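Local coordinates for superkiller protein 7 (Saccharomyces cerevisiae, PDB 4ZKE) that binds GTP with magnesium in a translational-GTPase-like fold and probably serves the cytoplasmic exosome in yeast mRNA turnover, at residues A[31-36]-A[106-111]; A[315-320]-A[380-385]. All coordinates share one frame; numbering follows the deposited sequence.

Interaction 1: A[31-36]-A[106-111]. With MG (magnesium ion), chain B; GTP (guanosine-5'-triphosphate), chain C.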
loop_
_atom_site.group_PDB
_atom_site.type_symbol
_atom_site.label_atom_id
_atom_site.label_comp_id
_atom_site.label_asym_id
_atom_site.label_seq_id
_atom_site.Cartn_x
_atom_site.Cartn_y
_atom_site.Cartn_z
ATOM N N GLY A 31 -10.035 -4.520 13.678
ATOM C CA GLY A 31 -11.283 -4.751 12.970
ATOM C C GLY A 31 -11.223 -4.323 11.516
ATOM O O GLY A 31 -12.255 -4.111 10.882
ATOM N N LYS A 32 -10.012 -4.206 10.981
ATOM C CA LYS A 32 -9.820 -3.765 9.604
ATOM C C LYS A 32 -10.460 -4.719 8.598
ATOM O O LYS A 32 -11.232 -4.300 7.737
ATOM C CB LYS A 32 -8.328 -3.621 9.302
ATOM C CG LYS A 32 -7.616 -2.650 10.224
ATOM C CD LYS A 32 -6.165 -2.458 9.831
ATOM C CE LYS A 32 -5.330 -3.705 10.058
ATOM N NZ LYS A 32 -5.249 -4.075 11.494
ATOM N N SER A 33 -10.138 -6.004 8.707
ATOM C CA SER A 33 -10.660 -6.995 7.776
ATOM C C SER A 33 -12.178 -7.122 7.901
ATOM O O SER A 33 -12.891 -7.141 6.901
ATOM C CB SER A 33 -9.991 -8.350 8.009
ATOM O OG SER A 33 -8.601 -8.287 7.730
ATOM N N THR A 34 -12.664 -7.203 9.134
ATOM C CA THR A 34 -14.099 -7.259 9.390
ATOM C C THR A 34 -14.821 -6.073 8.755
ATOM O O THR A 34 -15.740 -6.249 7.955
ATOM C CB THR A 34 -14.394 -7.280 10.905
ATOM O OG1 THR A 34 -13.812 -8.452 11.487
ATOM C CG2 THR A 34 -15.899 -7.273 11.177
ATOM N N LEU A 35 -14.392 -4.867 9.118
ATOM C CA LEU A 35 -15.036 -3.646 8.653
ATOM C C LEU A 35 -15.044 -3.579 7.138
ATOM O O LEU A 35 -16.045 -3.223 6.513
ATOM C CB LEU A 35 -14.326 -2.417 9.223
ATOM C CG LEU A 35 -14.934 -1.057 8.870
ATOM C CD1 LEU A 35 -14.818 -0.110 10.059
ATOM C CD2 LEU A 35 -14.258 -0.453 7.645
ATOM N N LEU A 36 -13.912 -3.934 6.552
ATOM C CA LEU A 36 -13.723 -3.808 5.121
ATOM C C LEU A 36 -14.525 -4.874 4.367
ATOM O O LEU A 36 -14.994 -4.642 3.252
ATOM C CB LEU A 36 -12.231 -3.891 4.808
ATOM C CG LEU A 36 -11.722 -3.453 3.440
ATOM C CD1 LEU A 36 -12.264 -2.092 3.101
ATOM C CD2 LEU A 36 -10.206 -3.405 3.455
ATOM N N LEU A 106 -9.697 -0.454 -2.363
ATOM C CA LEU A 106 -9.572 -0.673 -0.930
ATOM C C LEU A 106 -8.431 -1.646 -0.639
ATOM O O LEU A 106 -8.384 -2.740 -1.206
ATOM C CB LEU A 106 -10.882 -1.213 -0.362
ATOM C CG LEU A 106 -12.147 -0.412 -0.691
ATOM C CD1 LEU A 106 -13.399 -1.156 -0.233
ATOM C CD2 LEU A 106 -12.089 0.971 -0.064
ATOM N N ILE A 107 -7.517 -1.250 0.242
ATOM C CA ILE A 107 -6.363 -2.085 0.568
ATOM C C ILE A 107 -6.314 -2.455 2.050
ATOM O O ILE A 107 -6.245 -1.590 2.927
ATOM C CB ILE A 107 -5.043 -1.394 0.174
ATOM C CG1 ILE A 107 -5.027 -1.126 -1.335
ATOM C CG2 ILE A 107 -3.845 -2.264 0.566
ATOM C CD1 ILE A 107 -3.831 -0.347 -1.824
ATOM N N ASP A 108 -6.345 -3.760 2.308
ATOM C CA ASP A 108 -6.236 -4.297 3.659
ATOM C C ASP A 108 -4.775 -4.591 3.962
ATOM O O ASP A 108 -4.018 -4.968 3.070
ATOM C CB ASP A 108 -7.082 -5.568 3.801
ATOM C CG ASP A 108 -7.207 -6.039 5.241
ATOM O OD1 ASP A 108 -6.968 -5.233 6.168
ATOM O OD2 ASP A 108 -7.561 -7.220 5.447
ATOM N N THR A 109 -4.374 -4.403 5.214
ATOM C CA THR A 109 -3.001 -4.683 5.618
ATOM C C THR A 109 -2.987 -5.389 6.964
ATOM O O THR A 109 -3.890 -5.194 7.778
ATOM C CB THR A 109 -2.152 -3.398 5.713
ATOM O OG1 THR A 109 -2.609 -2.591 6.804
ATOM C CG2 THR A 109 -2.226 -2.602 4.422
ATOM N N PRO A 110 -1.964 -6.222 7.203
ATOM C CA PRO A 110 -1.890 -6.938 8.478
ATOM C C PRO A 110 -1.442 -6.028 9.615
ATOM O O PRO A 110 -0.622 -5.137 9.395
ATOM C CB PRO A 110 -0.858 -8.032 8.201
ATOM C CG PRO A 110 0.023 -7.458 7.156
ATOM C CD PRO A 110 -0.844 -6.567 6.308
ATOM N N GLY A 111 -1.984 -6.257 10.806
ATOM C CA GLY A 111 -1.641 -5.478 11.983
ATOM C C GLY A 111 -0.660 -6.169 12.917
ATOM O O GLY A 111 0.113 -5.500 13.604
HETATM MG MG MG B . -7.079 -8.355 9.151
HETATM P PG GTP C . -5.399 -8.063 11.886
HETATM O O1G GTP C . -5.684 -8.687 10.542
HETATM O O2G GTP C . -4.592 -9.035 12.711
HETATM O O3G GTP C . -4.625 -6.774 11.737
HETATM O O3B GTP C . -6.786 -7.777 12.653
HETATM P PB GTP C . -7.886 -6.795 12.014
HETATM O O1B GTP C . -8.053 -7.125 10.548
HETATM O O2B GTP C . -7.507 -5.345 12.194
HETATM O O3A GTP C . -9.257 -7.106 12.805
HETATM P PA GTP C . -10.205 -8.387 12.548
HETATM O O1A GTP C . -11.128 -8.089 11.396
HETATM O O2A GTP C . -9.428 -9.663 12.324
HETATM O "O5'" GTP C . -11.069 -8.491 13.903
HETATM C "C5'" GTP C . -10.485 -8.790 15.154
HETATM C "C4'" GTP C . -11.577 -9.314 16.080
HETATM O "O4'" GTP C . -12.408 -8.230 16.444
HETATM C "C3'" GTP C . -12.459 -10.355 15.416
HETATM O "O3'" GTP C . -12.658 -11.439 16.291
HETATM C "C2'" GTP C . -13.777 -9.657 15.161
HETATM O "O2'" GTP C . -14.865 -10.530 15.355
HETATM C "C1'" GTP C . -13.766 -8.508 16.158
HETATM N N9 GTP C . -14.393 -7.295 15.616
HETATM C C8 GTP C . -14.049 -6.608 14.481
HETATM N N7 GTP C . -14.876 -5.542 14.363
HETATM C C5 GTP C . -15.728 -5.533 15.415
HETATM C C6 GTP C . -16.764 -4.680 15.792
HETATM O O6 GTP C . -17.059 -3.697 15.111
HETATM N N1 GTP C . -17.469 -4.951 16.943
HETATM C C2 GTP C . -17.149 -6.048 17.714
HETATM N N2 GTP C . -17.828 -6.306 18.825
HETATM N N3 GTP C . -16.125 -6.884 17.336
HETATM C C4 GTP C . -15.430 -6.632 16.206
HETATM O O HOH W 1 -6.220 -6.673 8.205
HETATM O O HOH W 2 -8.192 -10.047 9.852
#
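S33 and D108 meet beside the magnesium ion: S33 OG binds the metal and donates to D108 OD2 at 2.7 Å, reaching the syn lone pair of the carboxylate. The other oxygen, D108 OD1, accepts a hydrogen bond of 2.6 Å from a water that also ligates magnesium and donates to T109 O. D108 thus grips two metal ligands from the second shell, while GTP O1G and O1B, a second water and S85 complete the first. K32 is bent at chi3 and chi4 (-68° and -64°); its NZ donates to GTP O2B at 2.7 Å and to O3G, while CE packs 3.1 Å from T109 O. G111 N adds a weak hydrogen bond to GTP O3G. Further out, L36 CD1 touches L106 CD1 at 3.6 Å, and L36 CD2 lies against D108 CB, joining helix 32-36 to strand 106-108. Replacing D108 by an alanine removes both carboxylate oxygens and would probably leave the S33 hydroxyl without its acceptor and the water with T109 O but not OD1, these two magnesium ligands then being less firmly oriented. The arrangement matches the P-loop and Asp-Thr-Pro-Gly segment of translational GTPases, where lysine and magnesium would offset the phosphates' negative charge.

Interaction 2: A[315-320]-A[380-385]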
loop_
_atom_site.group_PDB
_atom_site.type_symbol
_atom_site.label_atom_id
_atom_site.label_comp_id
_atom_site.label_asym_id
_atom_site.label_seq_id
_atom_site.Cartn_x
_atom_site.Cartn_y
_atom_site.Cartn_z
ATOM N N ILE A 315 9.681 -5.024 -23.656
ATOM C CA ILE A 315 9.918 -4.515 -22.306
ATOM C C ILE A 315 11.253 -4.996 -21.742
ATOM O O ILE A 315 11.872 -5.916 -22.279
ATOM C CB ILE A 315 8.779 -4.933 -21.340
ATOM C CG1 ILE A 315 8.523 -6.447 -21.389
ATOM C CG2 ILE A 315 7.496 -4.182 -21.681
ATOM C CD1 ILE A 315 9.376 -7.272 -20.437
ATOM N N GLU A 316 11.689 -4.347 -20.664
ATOM C CA GLU A 316 12.867 -4.763 -19.903
ATOM C C GLU A 316 12.470 -5.111 -18.473
ATOM O O GLU A 316 11.776 -4.338 -17.818
ATOM C CB GLU A 316 13.929 -3.658 -19.876
ATOM C CG GLU A 316 14.751 -3.516 -21.144
ATOM C CD GLU A 316 15.629 -2.272 -21.125
ATOM O OE1 GLU A 316 15.986 -1.807 -20.021
ATOM O OE2 GLU A 316 15.957 -1.753 -22.213
ATOM N N ILE A 317 12.916 -6.268 -17.994
ATOM C CA ILE A 317 12.724 -6.652 -16.600
ATOM C C ILE A 317 14.056 -6.551 -15.874
ATOM O O ILE A 317 15.006 -7.255 -16.211
ATOM C CB ILE A 317 12.165 -8.085 -16.462
ATOM C CG1 ILE A 317 10.820 -8.199 -17.182
ATOM C CG2 ILE A 317 12.011 -8.456 -14.985
ATOM C CD1 ILE A 317 10.256 -9.608 -17.234
ATOM N N HIS A 318 14.116 -5.677 -14.875
ATOM C CA HIS A 318 15.339 -5.472 -14.108
ATOM C C HIS A 318 15.214 -6.074 -12.715
ATOM O O HIS A 318 14.359 -5.673 -11.927
ATOM C CB HIS A 318 15.664 -3.982 -14.018
ATOM C CG HIS A 318 16.070 -3.382 -15.325
ATOM N ND1 HIS A 318 17.384 -3.302 -15.731
ATOM C CD2 HIS A 318 15.333 -2.850 -16.330
ATOM C CE1 HIS A 318 17.441 -2.740 -16.926
ATOM N NE2 HIS A 318 16.210 -2.455 -17.310
ATOM N N THR A 319 16.072 -7.046 -12.425
ATOM C CA THR A 319 16.027 -7.746 -11.151
ATOM C C THR A 319 16.807 -7.014 -10.071
ATOM O O THR A 319 17.597 -6.113 -10.353
ATOM C CB THR A 319 16.595 -9.169 -11.265
ATOM O OG1 THR A 319 18.013 -9.102 -11.454
ATOM C CG2 THR A 319 15.956 -9.917 -12.424
ATOM N N GLN A 320 16.584 -7.427 -8.828
ATOM C CA GLN A 320 17.304 -6.869 -7.697
ATOM C C GLN A 320 18.683 -7.509 -7.611
ATOM O O GLN A 320 19.622 -6.913 -7.084
ATOM C CB GLN A 320 16.515 -7.074 -6.404
ATOM C CG GLN A 320 16.288 -5.783 -5.644
ATOM C CD GLN A 320 15.581 -4.733 -6.481
ATOM O OE1 GLN A 320 14.363 -4.771 -6.663
ATOM N NE2 GLN A 320 16.352 -3.787 -7.000
ATOM N N ASP A 380 10.841 -6.150 -8.158
ATOM C CA ASP A 380 11.546 -5.883 -9.404
ATOM C C ASP A 380 10.674 -4.990 -10.265
ATOM O O ASP A 380 9.452 -4.983 -10.110
ATOM C CB ASP A 380 11.886 -7.180 -10.142
ATOM C CG ASP A 380 12.927 -8.014 -9.414
ATOM O OD1 ASP A 380 13.563 -7.496 -8.473
ATOM O OD2 ASP A 380 13.120 -9.188 -9.794
ATOM N N ILE A 381 11.296 -4.235 -11.164
ATOM C CA ILE A 381 10.555 -3.299 -11.996
ATOM C C ILE A 381 10.559 -3.734 -13.451
ATOM O O ILE A 381 11.439 -4.474 -13.898
ATOM C CB ILE A 381 11.124 -1.866 -11.899
ATOM C CG1 ILE A 381 12.590 -1.828 -12.328
ATOM C CG2 ILE A 381 10.979 -1.332 -10.481
ATOM C CD1 ILE A 381 13.037 -0.458 -12.774
ATOM N N ILE A 382 9.558 -3.258 -14.181
ATOM C CA ILE A 382 9.457 -3.506 -15.606
ATOM C C ILE A 382 9.257 -2.169 -16.317
ATOM O O ILE A 382 8.460 -1.335 -15.882
ATOM C CB ILE A 382 8.306 -4.493 -15.926
ATOM C CG1 ILE A 382 8.240 -4.776 -17.427
ATOM C CG2 ILE A 382 6.966 -3.964 -15.410
ATOM C CD1 ILE A 382 7.352 -5.951 -17.779
ATOM N N ILE A 383 10.014 -1.960 -17.389
ATOM C CA ILE A 383 9.921 -0.740 -18.185
ATOM C C ILE A 383 9.882 -1.083 -19.668
ATOM O O ILE A 383 10.130 -2.226 -20.052
ATOM C CB ILE A 383 11.111 0.209 -17.914
ATOM C CG1 ILE A 383 12.438 -0.492 -18.221
ATOM C CG2 ILE A 383 11.077 0.692 -16.467
ATOM C CD1 ILE A 383 13.646 0.417 -18.170
ATOM N N HIS A 384 9.565 -0.096 -20.498
ATOM C CA HIS A 384 9.621 -0.290 -21.939
ATOM C C HIS A 384 11.077 -0.463 -22.352
ATOM O O HIS A 384 11.974 0.139 -21.761
ATOM C CB HIS A 384 8.984 0.880 -22.690
ATOM C CG HIS A 384 8.767 0.608 -24.147
ATOM N ND1 HIS A 384 9.692 0.938 -25.114
ATOM C CD2 HIS A 384 7.735 0.021 -24.800
ATOM C CE1 HIS A 384 9.237 0.574 -26.300
ATOM N NE2 HIS A 384 8.051 0.015 -26.137
ATOM N N SER A 385 11.310 -1.292 -23.361
ATOM C CA SER A 385 12.669 -1.600 -23.777
ATOM C C SER A 385 13.377 -0.375 -24.342
ATOM O O SER A 385 12.822 0.364 -25.156
ATOM C CB SER A 385 12.668 -2.726 -24.808
ATOM O OG SER A 385 13.974 -2.962 -25.299
#
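E316 and H318 of one strand face I383 of the other, and the way these three side chains are turned sets the character of one side of the sheet. The H318 ring presents NE2 to E316 OE1, a 2.8 Å hydrogen bond that lies close to the ring plane and uses the anti lone pair of the carboxylate. With E316 CG anti to its carbonyl carbon (chi1 -78°) and the chain extended beyond, the carboxylate arrives at the imidazole edge. I383 crosses both partners at a slant, its CD1 3.7 Å from E316 OE1 and 3.9 Å from H318 NE2, so a methyl group lies against the polar pair. R386, just past the strand, forms a salt bridge with E316 OE1, which therefore has two donors and is likely to stay negatively charged. Near the same carboxylate, OE2 rests against the S385 backbone.

On the face of I317 and I382 the contact is aliphatic. I382 CG1 stands anti to the backbone N (chi1 -178°), which brings CD1 toward the neighbouring strand, where it meets I315 CD1 at 3.6 Å, with I317 CG1 more loosely placed at 4.2 Å; I315 reaches I382 from the strand end. At the far end, the D380 side chain lies alongside T319, pointing the same way; its OD2 is held by R377 N.

Backbone bonds fix this register. E316 and I383 form a hydrogen-bonded pair, with E316 N to I383 O at 2.7 Å and a return bond from I383 N to E316 O. H318 N donates to I381 O, whereas the return hydrogen bond from I381 N to H318 O is long and weak (3.5 Å). Together these features describe two neighbouring antiparallel strands of the closed six-stranded barrel of Ski7 domain II, as in the second domain of translational GTPases.

Followed from the N terminus, the chain closes interaction 1 first: the 69 residues between 36 and 106 return to place strand 102-108 beside the start of helix 32-42, within the mixed sheet and helices of the nucleotide-binding domain. Only later does interaction 2 open, and the 59 residues between 320 and 380, which contain strands but no helix, bring 381-384 back against 314-318 in the barrel of domain II. The two loops therefore stand in series, neither nested nor crossed. The centres of interactions 1 and 2 are about 31 Å apart, on opposite sides of the chain's centre, and the nearest atoms of interactions 1 and 2 are about 16 Å apart. Each ties together its own domain, and they do not touch.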